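Local coordinates for protein xylulose kinase (Bifidobacterium adolescentis ATCC 15703, PDB 3I8B) that probably phosphorylates D-xylulose to D-xylulose 5-phosphate with ATP, as a sugar kinase of the FGGY family, at residues L282-G287 with A300-N305; G287-S292 with A423-I428; E304-D309 with G322-L327. One frame throughout, in Å; residues are numbered along the deposited sequence.

Interaction 1 of 3, residues L282-G287 with A300-N305; sequences LGMAVG and AAISEN
Val286 and Ile302 are the pair whose CA atoms come nearest, at 4.6 Å, and the two chain directions differ by 66°. One backbone hydrogen bond joins the segments: Gly287 N donates to Ile302 O at 2.9 Å, with an N-H...O angle of 166°. The same oxygen also receives a CA-H...O contact from Val286 CA at 3.5 Å, so two donors on neighbouring residues meet it.

Ile302 is the side chain at the centre. Its CG1 is anti to the carbonyl carbon (chi1 -58°), and its two branches have different partners. The CG2 branch lies against the backbone of Val286 and meets Val286 CG2 at 3.8 Å. The CG1 branch runs toward Met284, a selenomethionine. The Met284 chain is bent at chi3, and its CE comes 3.5 Å from Ala300 O. The modelled approach of Ile302 CD1 to Met284 CB is too short to be trusted. At the exposed end, Glu304 OE1 lies 3.5 Å from Val286 CG2, a carboxylate oxygen beside a methyl group.

At the start of the segment, Gly283 ends helix 274-281 in a Schellman motif. The chain then passes Ile302 and enters strand 288-293. That strand and strand 297-301 are antiparallel neighbours in the sheet of the C-terminal FGGY domain, part of the actin-like ATPase clan.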
# COMPACT_ATOMS: atom_id res chain seq x y z
N LEU A 282 -8.76 -4.85 9.51
CA LEU A 282 -8.34 -6.10 10.12
C LEU A 282 -8.21 -5.92 11.62
O LEU A 282 -7.91 -6.86 12.34
CB LEU A 282 -7.00 -6.55 9.54
CG LEU A 282 -7.06 -7.21 8.16
CD1 LEU A 282 -5.66 -7.27 7.53
CD2 LEU A 282 -7.66 -8.61 8.23
N GLY A 283 -8.45 -4.69 12.07
CA GLY A 283 -8.36 -4.37 13.48
C GLY A 283 -6.92 -4.32 13.96
O GLY A 283 -6.66 -4.43 15.15
N MSE A 284 -5.97 -4.15 13.05
CA MSE A 284 -4.56 -4.12 13.47
C MSE A 284 -4.16 -2.88 14.27
O MSE A 284 -4.52 -1.75 13.93
CB MSE A 284 -3.64 -4.29 12.27
CG MSE A 284 -3.61 -5.70 11.70
SE MSE A 284 -2.81 -5.68 9.92
CE MSE A 284 -1.03 -5.05 10.43
N ALA A 285 -3.40 -3.11 15.34
CA ALA A 285 -2.82 -2.03 16.12
C ALA A 285 -1.30 -2.18 16.17
O ALA A 285 -0.73 -3.14 15.62
CB ALA A 285 -3.42 -2.01 17.54
N VAL A 286 -0.65 -1.24 16.85
CA VAL A 286 0.80 -1.21 16.97
C VAL A 286 1.37 -2.54 17.44
O VAL A 286 0.97 -3.06 18.49
CB VAL A 286 1.25 -0.08 17.92
CG1 VAL A 286 2.74 -0.17 18.21
CG2 VAL A 286 0.89 1.28 17.33
N GLY A 287 2.29 -3.12 16.66
CA GLY A 287 2.88 -4.40 17.00
C GLY A 287 2.40 -5.55 16.13
O GLY A 287 3.03 -6.62 16.08
N ALA A 300 3.30 -5.70 6.11
CA ALA A 300 3.01 -4.38 6.63
C ALA A 300 2.78 -4.46 8.13
O ALA A 300 1.93 -5.22 8.61
CB ALA A 300 1.78 -3.80 5.94
N ALA A 301 3.57 -3.70 8.88
CA ALA A 301 3.44 -3.69 10.33
C ALA A 301 3.01 -2.30 10.78
O ALA A 301 3.32 -1.30 10.12
CB ALA A 301 4.77 -4.07 11.00
N ILE A 302 2.30 -2.25 11.89
CA ILE A 302 1.97 -0.97 12.50
C ILE A 302 3.01 -0.61 13.54
O ILE A 302 3.25 -1.38 14.48
CB ILE A 302 0.58 -0.99 13.09
CG1 ILE A 302 -0.41 -1.36 11.99
CG2 ILE A 302 0.23 0.37 13.72
CD1 ILE A 302 -1.55 -2.12 12.49
N SER A 303 3.60 0.56 13.37
CA SER A 303 4.72 1.04 14.17
C SER A 303 4.31 2.30 14.94
O SER A 303 3.75 3.24 14.38
CB SER A 303 5.91 1.34 13.26
OG SER A 303 6.97 1.97 13.96
N GLU A 304 4.61 2.32 16.24
CA GLU A 304 4.33 3.49 17.07
C GLU A 304 5.05 4.74 16.54
O GLU A 304 4.47 5.82 16.46
CB GLU A 304 4.72 3.20 18.53
CG GLU A 304 4.50 4.35 19.48
CD GLU A 304 3.02 4.58 19.76
OE1 GLU A 304 2.21 3.67 19.49
OE2 GLU A 304 2.67 5.67 20.25
N ASN A 305 6.32 4.56 16.17
CA ASN A 305 7.18 5.68 15.77
C ASN A 305 7.54 5.60 14.29
O ASN A 305 7.39 4.54 13.68
CB ASN A 305 8.45 5.68 16.62
CG ASN A 305 8.16 5.86 18.11
OD1 ASN A 305 8.57 5.05 18.94
ND2 ASN A 305 7.42 6.91 18.44

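Interaction 2 of 3, residues G287-S292 with A423-I428; sequences GDVSIS and ASITRI
Asp288 and Arg427 sit side by side on neighbouring parallel strands, on the same face of the sheet, and form a two-pronged salt bridge. Arg427 offers its side, NE and NH2, one nitrogen to each carboxylate oxygen. NE to Asp288 OD1 is 2.9 Å, and NH2 to Asp288 OD2 is 2.8 Å. Both oxygens lie close to the guanidinium plane. The carboxylate is turned 60° from that plane, and both nitrogens meet it from above its own plane. The Arg427 chain is extended through chi2 and bends at chi3 (74°), which swings NE back toward Asp288. Asp288 OD2 also accepts Ala285 N, so three bonds grip the carboxylate, two of them on OD2. An alanine in place of Arg427 would probably leave the Asp288 carboxylate without its charged mate and freer to turn.

Val289 and Ile428 lie on the other face. Val289 CG1 packs on Ile425 CG2 at 3.5 Å, the two side chains crossing obliquely. Ile291 and Ile428 run side by side, pointing the same way, with Ile291 CD1 and Ile428 CG2 3.7 Å apart.

The backbones bond as Thr426 N to Gly287 O at 2.7 Å and Val289 N to Arg427 O at 3.0 Å. At Gly287, a CB would crowd Thr426 OG1.

Strand 288-293 lies between strands 297-301 and 427-431 in the sheet. Helix 396-420 packs on the apolar face: Leu415 touches Ile291 and Ile428, and Ile418 touches Ile425.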
# COMPACT_ATOMS: atom_id res chain seq x y z
N GLY A 287 2.29 -3.12 16.66
CA GLY A 287 2.88 -4.40 17.00
C GLY A 287 2.40 -5.55 16.13
O GLY A 287 3.03 -6.62 16.08
N ASP A 288 1.29 -5.33 15.45
CA ASP A 288 0.75 -6.30 14.51
C ASP A 288 1.45 -6.15 13.16
O ASP A 288 1.75 -5.03 12.73
CB ASP A 288 -0.76 -6.07 14.30
CG ASP A 288 -1.60 -6.47 15.50
OD1 ASP A 288 -1.12 -7.24 16.36
OD2 ASP A 288 -2.76 -6.01 15.59
N VAL A 289 1.72 -7.27 12.51
CA VAL A 289 2.11 -7.23 11.11
C VAL A 289 1.17 -8.14 10.34
O VAL A 289 0.67 -9.14 10.87
CB VAL A 289 3.56 -7.68 10.90
CG1 VAL A 289 3.69 -9.16 11.20
CG2 VAL A 289 4.01 -7.36 9.47
N SER A 290 0.90 -7.77 9.09
CA SER A 290 0.15 -8.63 8.20
C SER A 290 1.07 -9.04 7.07
O SER A 290 1.87 -8.24 6.59
CB SER A 290 -1.06 -7.89 7.64
OG SER A 290 -0.66 -6.92 6.69
N ILE A 291 0.97 -10.30 6.67
CA ILE A 291 1.65 -10.78 5.49
C ILE A 291 0.62 -11.12 4.43
O ILE A 291 -0.16 -12.06 4.58
CB ILE A 291 2.49 -12.03 5.79
CG1 ILE A 291 3.69 -11.65 6.66
CG2 ILE A 291 2.92 -12.69 4.49
CD1 ILE A 291 4.23 -12.79 7.47
N SER A 292 0.59 -10.33 3.37
CA SER A 292 -0.31 -10.62 2.27
C SER A 292 0.50 -11.37 1.22
O SER A 292 1.43 -10.83 0.63
CB SER A 292 -0.87 -9.32 1.69
OG SER A 292 -1.99 -9.59 0.87
N ALA A 423 10.57 -1.12 15.04
CA ALA A 423 9.16 -1.50 15.18
C ALA A 423 8.96 -2.93 15.70
O ALA A 423 9.19 -3.89 14.98
CB ALA A 423 8.43 -1.33 13.85
N SER A 424 8.54 -3.07 16.96
CA SER A 424 8.23 -4.39 17.51
C SER A 424 7.16 -5.08 16.67
O SER A 424 6.23 -4.44 16.18
CB SER A 424 7.71 -4.28 18.95
OG SER A 424 8.72 -3.83 19.84
N ILE A 425 7.28 -6.40 16.54
CA ILE A 425 6.23 -7.20 15.94
C ILE A 425 5.89 -8.35 16.87
O ILE A 425 6.72 -9.23 17.10
CB ILE A 425 6.66 -7.75 14.57
CG1 ILE A 425 6.76 -6.61 13.55
CG2 ILE A 425 5.66 -8.79 14.09
CD1 ILE A 425 7.25 -7.06 12.20
N THR A 426 4.66 -8.36 17.40
CA THR A 426 4.27 -9.30 18.45
C THR A 426 3.10 -10.22 18.06
O THR A 426 2.72 -11.11 18.81
CB THR A 426 3.96 -8.56 19.77
OG1 THR A 426 2.98 -7.53 19.54
CG2 THR A 426 5.22 -7.94 20.34
N ARG A 427 2.54 -9.99 16.88
CA ARG A 427 1.50 -10.85 16.35
C ARG A 427 1.50 -10.78 14.83
O ARG A 427 1.70 -9.71 14.25
CB ARG A 427 0.13 -10.42 16.89
CG ARG A 427 -1.03 -11.30 16.46
CD ARG A 427 -2.31 -10.85 17.17
NE ARG A 427 -2.82 -9.60 16.61
CZ ARG A 427 -4.01 -9.46 16.03
NH1 ARG A 427 -4.83 -10.50 15.95
NH2 ARG A 427 -4.38 -8.28 15.55
N ILE A 428 1.28 -11.92 14.19
CA ILE A 428 1.33 -12.04 12.73
C ILE A 428 -0.03 -12.46 12.18
O ILE A 428 -0.60 -13.45 12.62
CB ILE A 428 2.32 -13.14 12.29
CG1 ILE A 428 3.67 -12.95 12.98
CG2 ILE A 428 2.47 -13.16 10.76
CD1 ILE A 428 4.66 -14.07 12.66

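Interaction 3 of 3, residues E304-D309 with G322-L327; sequences ENPTYD and GHYLPL
Tyr324 CG is anti to its carbonyl carbon (chi1 -63°), and chi2 of -87° turns the ring so that one face receives Pro306. Pro306 CA stands 3.8 Å from the ring centroid and only 10° off the ring normal, a CH-pi contact. The proline ring extends from there toward the hydroxyl end, with CD 3.6 Å from Tyr324 CE2 and CG 3.7 Å from Tyr324 CZ. Pro306 N lies over the same face, nearer the rim. At the ring edge is Glu304 O, in plane, 3.5 Å from Tyr324 CD2.

Glu304 also reaches His323. Its chain bends at chi2, and OE1 comes 3.6 Å from His323 CD2. The carboxylate and imidazole planes are inclined to each other. The ring nitrogen His323 ND1 is hydrogen-bonded to Thr321 OG1. Further along, Thr307 crosses Pro326 at about a right angle, and its OG1 is 3.6 Å from Pro326 CB.

Tyr324 makes a cation-pi contact with Arg196, which also bonds to His323 O. The segment 304-309 is a loop packed beside strand 324-330.

The two segments share no hydrogen bond. The contact is therefore made by packing, with Pro306 CA on the tyrosine face as its one CH-pi contact and the rest of the proline ring packed beside it. The carboxylate of Glu304 could add a weak attraction if His323 is protonated.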
# COMPACT_ATOMS: atom_id res chain seq x y z
N GLU A 304 4.61 2.32 16.24
CA GLU A 304 4.33 3.49 17.07
C GLU A 304 5.05 4.74 16.54
O GLU A 304 4.47 5.82 16.46
CB GLU A 304 4.72 3.20 18.53
CG GLU A 304 4.50 4.35 19.48
CD GLU A 304 3.02 4.58 19.76
OE1 GLU A 304 2.21 3.67 19.49
OE2 GLU A 304 2.67 5.67 20.25
N ASN A 305 6.32 4.56 16.17
CA ASN A 305 7.18 5.68 15.77
C ASN A 305 7.54 5.60 14.29
O ASN A 305 7.39 4.54 13.68
CB ASN A 305 8.45 5.68 16.62
CG ASN A 305 8.16 5.86 18.11
OD1 ASN A 305 8.57 5.05 18.94
ND2 ASN A 305 7.42 6.91 18.44
N PRO A 306 8.00 6.72 13.70
CA PRO A 306 8.43 6.70 12.29
C PRO A 306 9.50 5.63 12.09
O PRO A 306 10.21 5.32 13.05
CB PRO A 306 9.06 8.08 12.08
CG PRO A 306 8.38 8.96 13.10
CD PRO A 306 8.04 8.08 14.28
N THR A 307 9.59 5.07 10.89
CA THR A 307 10.56 4.02 10.58
C THR A 307 11.38 4.41 9.35
O THR A 307 10.85 4.94 8.37
CB THR A 307 9.86 2.66 10.31
OG1 THR A 307 8.89 2.82 9.27
CG2 THR A 307 9.17 2.15 11.58
N TYR A 308 12.69 4.14 9.41
CA TYR A 308 13.62 4.62 8.39
C TYR A 308 14.59 3.52 7.92
O TYR A 308 15.64 3.32 8.52
CB TYR A 308 14.42 5.81 8.93
CG TYR A 308 13.58 7.03 9.23
CD1 TYR A 308 13.17 7.88 8.21
CD2 TYR A 308 13.20 7.35 10.54
CE1 TYR A 308 12.39 8.99 8.47
CE2 TYR A 308 12.43 8.47 10.81
CZ TYR A 308 12.03 9.29 9.77
OH TYR A 308 11.27 10.40 10.02
N ASP A 309 14.23 2.81 6.86
CA ASP A 309 15.15 1.86 6.25
C ASP A 309 16.09 2.58 5.27
O ASP A 309 15.74 2.76 4.11
CB ASP A 309 14.38 0.74 5.55
CG ASP A 309 15.29 -0.19 4.75
OD1 ASP A 309 16.53 -0.11 4.93
OD2 ASP A 309 14.76 -1.00 3.95
N GLY A 322 -3.05 7.35 13.13
CA GLY A 322 -2.13 8.36 13.59
C GLY A 322 -0.73 7.81 13.78
O GLY A 322 0.14 8.49 14.33
N HIS A 323 -0.50 6.59 13.34
CA HIS A 323 0.81 5.97 13.53
C HIS A 323 1.53 5.64 12.23
O HIS A 323 1.37 6.34 11.23
CB HIS A 323 0.66 4.73 14.43
CG HIS A 323 0.12 5.06 15.78
ND1 HIS A 323 -1.20 4.88 16.12
CD2 HIS A 323 0.72 5.59 16.88
CE1 HIS A 323 -1.39 5.26 17.37
NE2 HIS A 323 -0.24 5.71 17.85
N TYR A 324 2.31 4.57 12.23
CA TYR A 324 3.19 4.30 11.10
C TYR A 324 3.06 2.90 10.52
O TYR A 324 2.74 1.94 11.24
CB TYR A 324 4.64 4.66 11.46
CG TYR A 324 4.73 6.13 11.74
CD1 TYR A 324 4.96 7.04 10.71
CD2 TYR A 324 4.55 6.63 13.02
CE1 TYR A 324 5.01 8.41 10.95
CE2 TYR A 324 4.60 8.01 13.27
CZ TYR A 324 4.82 8.88 12.23
OH TYR A 324 4.88 10.24 12.45
N LEU A 325 3.28 2.81 9.21
CA LEU A 325 3.13 1.59 8.43
C LEU A 325 4.39 1.25 7.61
O LEU A 325 4.44 1.45 6.39
CB LEU A 325 1.92 1.72 7.49
CG LEU A 325 1.43 0.43 6.82
CD1 LEU A 325 0.60 -0.35 7.80
CD2 LEU A 325 0.62 0.75 5.57
N PRO A 326 5.44 0.77 8.29
CA PRO A 326 6.57 0.21 7.54
C PRO A 326 6.07 -0.89 6.63
O PRO A 326 5.42 -1.82 7.10
CB PRO A 326 7.46 -0.39 8.65
CG PRO A 326 6.54 -0.50 9.87
CD PRO A 326 5.69 0.73 9.74
N LEU A 327 6.37 -0.79 5.34
CA LEU A 327 5.79 -1.70 4.37
C LEU A 327 6.87 -2.34 3.50
O LEU A 327 7.63 -1.63 2.84
CB LEU A 327 4.80 -0.95 3.48
CG LEU A 327 3.99 -1.87 2.58
CD1 LEU A 327 2.56 -1.92 3.06
CD2 LEU A 327 4.06 -1.35 1.14

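In the fold
All three contacts reach one mixed sheet of the C-terminal domain. Interactions 1 and 2 are buried, while interaction 3 is only partly so. Interactions 1 and 2 share Gly287: its N bonds to Ile302 just past strand 297-301, and its O to Thr426 just before strand 427-431. Strand 288-293 serves interaction 2, and its neighbour 297-301 serves interaction 1. On the other side of 297-301, strand 324-330 belongs to interaction 3, and Ser303 N probably bonds to Tyr324 O. The chemistry changes along this row. Interaction 2 combines parallel strand bonding with a salt bridge, interaction 1 has a single backbone bond and apolar side chains, and interaction 3 relies on proline and aromatic packing.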